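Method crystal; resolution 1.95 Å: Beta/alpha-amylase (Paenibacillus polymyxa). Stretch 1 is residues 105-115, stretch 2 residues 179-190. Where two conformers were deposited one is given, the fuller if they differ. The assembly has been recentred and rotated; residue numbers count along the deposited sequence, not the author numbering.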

# COMPACT_ATOMS: atom_id res chain seq x y z
N ALA A 105 -21.79 -8.21 -0.42
CA ALA A 105 -21.10 -7.01 0.04
C ALA A 105 -20.31 -7.34 1.31
O ALA A 105 -19.17 -6.90 1.46
CB ALA A 105 -22.07 -5.87 0.30
N ASP A 106 -20.93 -8.10 2.21
CA ASP A 106 -20.30 -8.47 3.49
C ASP A 106 -18.95 -9.22 3.29
O ASP A 106 -18.00 -8.98 4.02
CB ASP A 106 -21.26 -9.32 4.34
CG ASP A 106 -20.68 -9.67 5.71
OD1 ASP A 106 -20.90 -8.90 6.66
OD2 ASP A 106 -19.97 -10.70 5.82
N GLU A 107 -18.89 -10.12 2.32
CA GLU A 107 -17.67 -10.87 2.06
C GLU A 107 -16.62 -10.02 1.33
O GLU A 107 -15.42 -10.29 1.43
CB GLU A 107 -17.99 -12.08 1.18
CG GLU A 107 -18.75 -13.19 1.90
CD GLU A 107 -19.06 -14.35 0.98
OE1 GLU A 107 -18.28 -14.57 0.01
OE2 GLU A 107 -20.09 -15.04 1.22
N MET A 108 -17.08 -9.01 0.58
CA MET A 108 -16.20 -8.20 -0.28
C MET A 108 -15.68 -6.94 0.37
O MET A 108 -14.71 -6.35 -0.10
CB MET A 108 -16.94 -7.79 -1.54
CG MET A 108 -17.43 -8.96 -2.37
SD MET A 108 -18.58 -8.37 -3.61
CE MET A 108 -17.54 -7.18 -4.48
N GLN A 109 -16.34 -6.51 1.44
CA GLN A 109 -15.98 -5.23 2.02
C GLN A 109 -15.34 -5.34 3.39
O GLN A 109 -15.10 -6.45 3.89
CB GLN A 109 -17.20 -4.30 2.03
CG GLN A 109 -17.69 -3.97 0.60
CD GLN A 109 -18.93 -3.10 0.59
OE1 GLN A 109 -19.63 -2.98 1.60
NE2 GLN A 109 -19.22 -2.49 -0.57
N PHE A 110 -15.09 -4.18 3.98
CA PHE A 110 -14.58 -4.06 5.34
C PHE A 110 -15.61 -3.31 6.15
O PHE A 110 -16.28 -2.42 5.64
CB PHE A 110 -13.27 -3.27 5.37
CG PHE A 110 -12.15 -3.90 4.57
CD1 PHE A 110 -11.27 -4.80 5.18
CD2 PHE A 110 -11.95 -3.56 3.23
CE1 PHE A 110 -10.22 -5.38 4.45
CE2 PHE A 110 -10.90 -4.13 2.49
CZ PHE A 110 -10.03 -5.03 3.10
N LYS A 111 -15.76 -3.67 7.42
CA LYS A 111 -16.63 -2.93 8.31
C LYS A 111 -15.85 -2.61 9.58
O LYS A 111 -15.12 -3.46 10.09
CB LYS A 111 -17.89 -3.75 8.58
CG LYS A 111 -19.00 -3.04 9.31
CD LYS A 111 -20.36 -3.75 9.11
CE LYS A 111 -20.95 -3.51 7.73
NZ LYS A 111 -22.41 -3.85 7.65
N ASP A 112 -15.99 -1.39 10.06
CA ASP A 112 -15.25 -0.95 11.23
C ASP A 112 -15.96 -1.20 12.56
O ASP A 112 -17.05 -1.77 12.59
CB ASP A 112 -14.76 0.50 11.08
CG ASP A 112 -15.85 1.55 11.31
OD1 ASP A 112 -16.97 1.25 11.76
OD2 ASP A 112 -15.54 2.73 11.05
N GLU A 113 -15.32 -0.77 13.66
CA GLU A 113 -15.83 -0.95 15.02
C GLU A 113 -17.24 -0.38 15.23
O GLU A 113 -17.96 -0.85 16.10
CB GLU A 113 -14.87 -0.32 16.03
CG GLU A 113 -13.46 -0.93 16.01
CD GLU A 113 -12.51 -0.21 16.93
OE1 GLU A 113 -12.97 0.44 17.91
OE2 GLU A 113 -11.30 -0.30 16.69
N SER A 114 -17.61 0.62 14.43
CA SER A 114 -18.92 1.28 14.55
C SER A 114 -19.93 0.87 13.46
O SER A 114 -21.02 1.46 13.36
CB SER A 114 -18.74 2.81 14.54
OG SER A 114 -17.78 3.21 15.51
N GLY A 115 -19.57 -0.11 12.64
CA GLY A 115 -20.46 -0.59 11.59
C GLY A 115 -20.30 0.12 10.24
O GLY A 115 -21.05 -0.16 9.31
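Stretch 2 (179-190) GRGKFQAYTETA

Two segments that are far apart in sequence can be joined largely by acidic side chains of one segment that accept hydrogen bonds from backbone NH groups and side chains of the other, and residues 105-115 and 179-190 of this amylase illustrate the principle well. Stretch 1 leaves a helix at Gln109, runs extended through Phe110 and Lys111, and closes with a type I turn from Asp112 to Gly115. Stretch 2 is irregular until Thr187, the N-cap of a helix that starts at Glu188 and continues beyond the stretch. The two chains run in opposite directions: the CA atoms of Glu107 and Thr189 are 5.4 Å apart, those of Lys111 and Tyr186 4.8 Å, and those of Asp112 and Gln184 4.4 Å. Together they bury 825 Å².

Carboxylates supply most of the direct hydrogen bonds. At the first turn of the stretch 2 helix, where NH groups lack partners within the helix, Asp106 OD1 accepts from Glu188 N at 2.8 Å, while Asp106 OD2 accepts from Thr189 N at 2.8 Å and from Thr189 OG1 at 2.7 Å. Thr187 caps the same turn from within, its OG1 accepting from Ala190 N at 3.1 Å. At the other end, Glu113 OE2 takes a hydrogen bond from Phe183 N (2.9 Å) and forms a salt bridge with Arg180 NH2 (2.9 Å), approaching near the plane of the guanidinium; Arg180 NH1 also donates to Glu113 OE2 at 3.1 Å. Nearby, Lys182 extends its chain so that NZ donates to Ser114 OG at 2.8 Å.

Backbone pairing is sparse by comparison. Tyr186 N donates to Lys111 O at 3.0 Å, and two CA-H...O contacts bring the chains close: Gln184 CA to Lys111 O at 3.4 Å and Asp112 CA to Phe183 O at 3.3 Å.

Water fills the gaps this geometry leaves. Water 1 accepts from Thr187 OG1 and donates to Asp106 O and Gln109 O; water 2 accepts from Lys111 N and donates to Gln184 O. Asp112 OD2 is reached through water 3 from Gln184 NE2 and through water 4 from Lys182 NZ, the latter bridging charges whose atoms, Asp112 OD2 and Lys182 NZ, stand 4.3 Å apart.

Carbon contacts complete the fit. The Tyr186 ring lies against the turn, with Glu113 CA 3.9 Å from the ring centroid over one face, a CH-pi contact. Thr187 CG2 rests 3.3 Å from Asp106 O and 3.7 Å from Lys111 CB, tucked between the helix end and the extended segment.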

# COMPACT_ATOMS: atom_id res chain seq x y z
N GLY A 179 -6.24 10.62 14.74
CA GLY A 179 -7.03 9.48 15.23
C GLY A 179 -6.33 8.17 14.88
O GLY A 179 -5.74 8.03 13.80
N ARG A 180 -6.36 7.21 15.79
CA ARG A 180 -5.68 5.93 15.51
C ARG A 180 -6.43 5.16 14.44
O ARG A 180 -5.90 4.20 13.88
CB ARG A 180 -5.54 5.07 16.77
CG ARG A 180 -6.85 4.67 17.38
CD ARG A 180 -6.88 3.24 17.94
NE ARG A 180 -8.28 3.01 18.30
CZ ARG A 180 -9.05 2.02 17.86
NH1 ARG A 180 -8.55 1.04 17.10
NH2 ARG A 180 -10.33 1.99 18.21
N GLY A 181 -7.66 5.59 14.16
CA GLY A 181 -8.53 4.85 13.26
C GLY A 181 -9.24 3.74 14.01
O GLY A 181 -9.38 3.80 15.25
N LYS A 182 -9.69 2.73 13.27
CA LYS A 182 -10.48 1.65 13.87
C LYS A 182 -10.12 0.30 13.25
O LYS A 182 -9.73 0.26 12.07
CB LYS A 182 -11.99 1.91 13.70
CG LYS A 182 -12.51 3.08 14.51
CD LYS A 182 -13.96 3.42 14.24
CE LYS A 182 -14.39 4.67 15.03
NZ LYS A 182 -15.82 5.00 14.74
N PHE A 183 -10.24 -0.77 14.04
CA PHE A 183 -10.16 -2.14 13.52
C PHE A 183 -11.25 -2.37 12.46
O PHE A 183 -12.32 -1.78 12.52
CB PHE A 183 -10.28 -3.18 14.65
CG PHE A 183 -9.10 -3.22 15.58
CD1 PHE A 183 -9.25 -2.95 16.93
CD2 PHE A 183 -7.83 -3.55 15.11
CE1 PHE A 183 -8.15 -2.98 17.79
CE2 PHE A 183 -6.72 -3.58 15.97
CZ PHE A 183 -6.89 -3.30 17.32
N GLN A 184 -10.96 -3.25 11.50
CA GLN A 184 -11.76 -3.39 10.28
C GLN A 184 -12.18 -4.84 10.05
O GLN A 184 -12.14 -5.35 8.91
CB GLN A 184 -10.94 -2.88 9.08
CG GLN A 184 -10.54 -1.40 9.19
CD GLN A 184 -11.75 -0.47 9.12
OE1 GLN A 184 -12.67 -0.72 8.35
NE2 GLN A 184 -11.74 0.60 9.92
N ALA A 185 -12.57 -5.51 11.14
CA ALA A 185 -12.88 -6.93 11.09
C ALA A 185 -14.31 -7.19 11.55
O ALA A 185 -14.57 -8.22 12.19
CB ALA A 185 -11.88 -7.73 11.95
N TYR A 186 -15.23 -6.29 11.19
CA TYR A 186 -16.60 -6.35 11.74
C TYR A 186 -17.67 -6.83 10.79
O TYR A 186 -18.84 -6.95 11.18
CB TYR A 186 -16.98 -5.06 12.48
CG TYR A 186 -15.99 -4.84 13.61
CD1 TYR A 186 -16.26 -5.30 14.91
CD2 TYR A 186 -14.76 -4.27 13.36
CE1 TYR A 186 -15.31 -5.14 15.94
CE2 TYR A 186 -13.82 -4.10 14.36
CZ TYR A 186 -14.09 -4.54 15.65
OH TYR A 186 -13.14 -4.35 16.64
N THR A 187 -17.28 -7.16 9.56
CA THR A 187 -18.21 -7.89 8.68
C THR A 187 -18.48 -9.25 9.31
O THR A 187 -17.66 -9.76 10.09
CB THR A 187 -17.66 -8.10 7.26
OG1 THR A 187 -16.35 -8.69 7.32
CG2 THR A 187 -17.60 -6.78 6.49
N GLU A 188 -19.62 -9.84 8.98
CA GLU A 188 -19.89 -11.20 9.44
C GLU A 188 -18.82 -12.16 8.95
O GLU A 188 -18.41 -13.05 9.70
CB GLU A 188 -21.28 -11.66 9.03
CG GLU A 188 -22.41 -10.88 9.72
CD GLU A 188 -22.27 -10.87 11.24
OE1 GLU A 188 -22.05 -11.94 11.84
OE2 GLU A 188 -22.36 -9.78 11.83
N THR A 189 -18.36 -11.93 7.72
CA THR A 189 -17.34 -12.77 7.07
C THR A 189 -16.04 -12.72 7.86
O THR A 189 -15.44 -13.76 8.12
CB THR A 189 -17.12 -12.35 5.61
OG1 THR A 189 -18.31 -12.61 4.86
CG2 THR A 189 -15.94 -13.10 4.96
N ALA A 190 -15.63 -11.52 8.26
CA ALA A 190 -14.42 -11.35 9.07
C ALA A 190 -14.59 -11.97 10.45
O ALA A 190 -13.70 -12.69 10.92
CB ALA A 190 -14.05 -9.87 9.18
O HOH W 1 -15.51 -9.39 4.95
O HOH W 2 -14.51 -6.31 7.99
O HOH W 3 -13.17 3.23 9.78
O HOH W 4 -16.72 4.83 12.03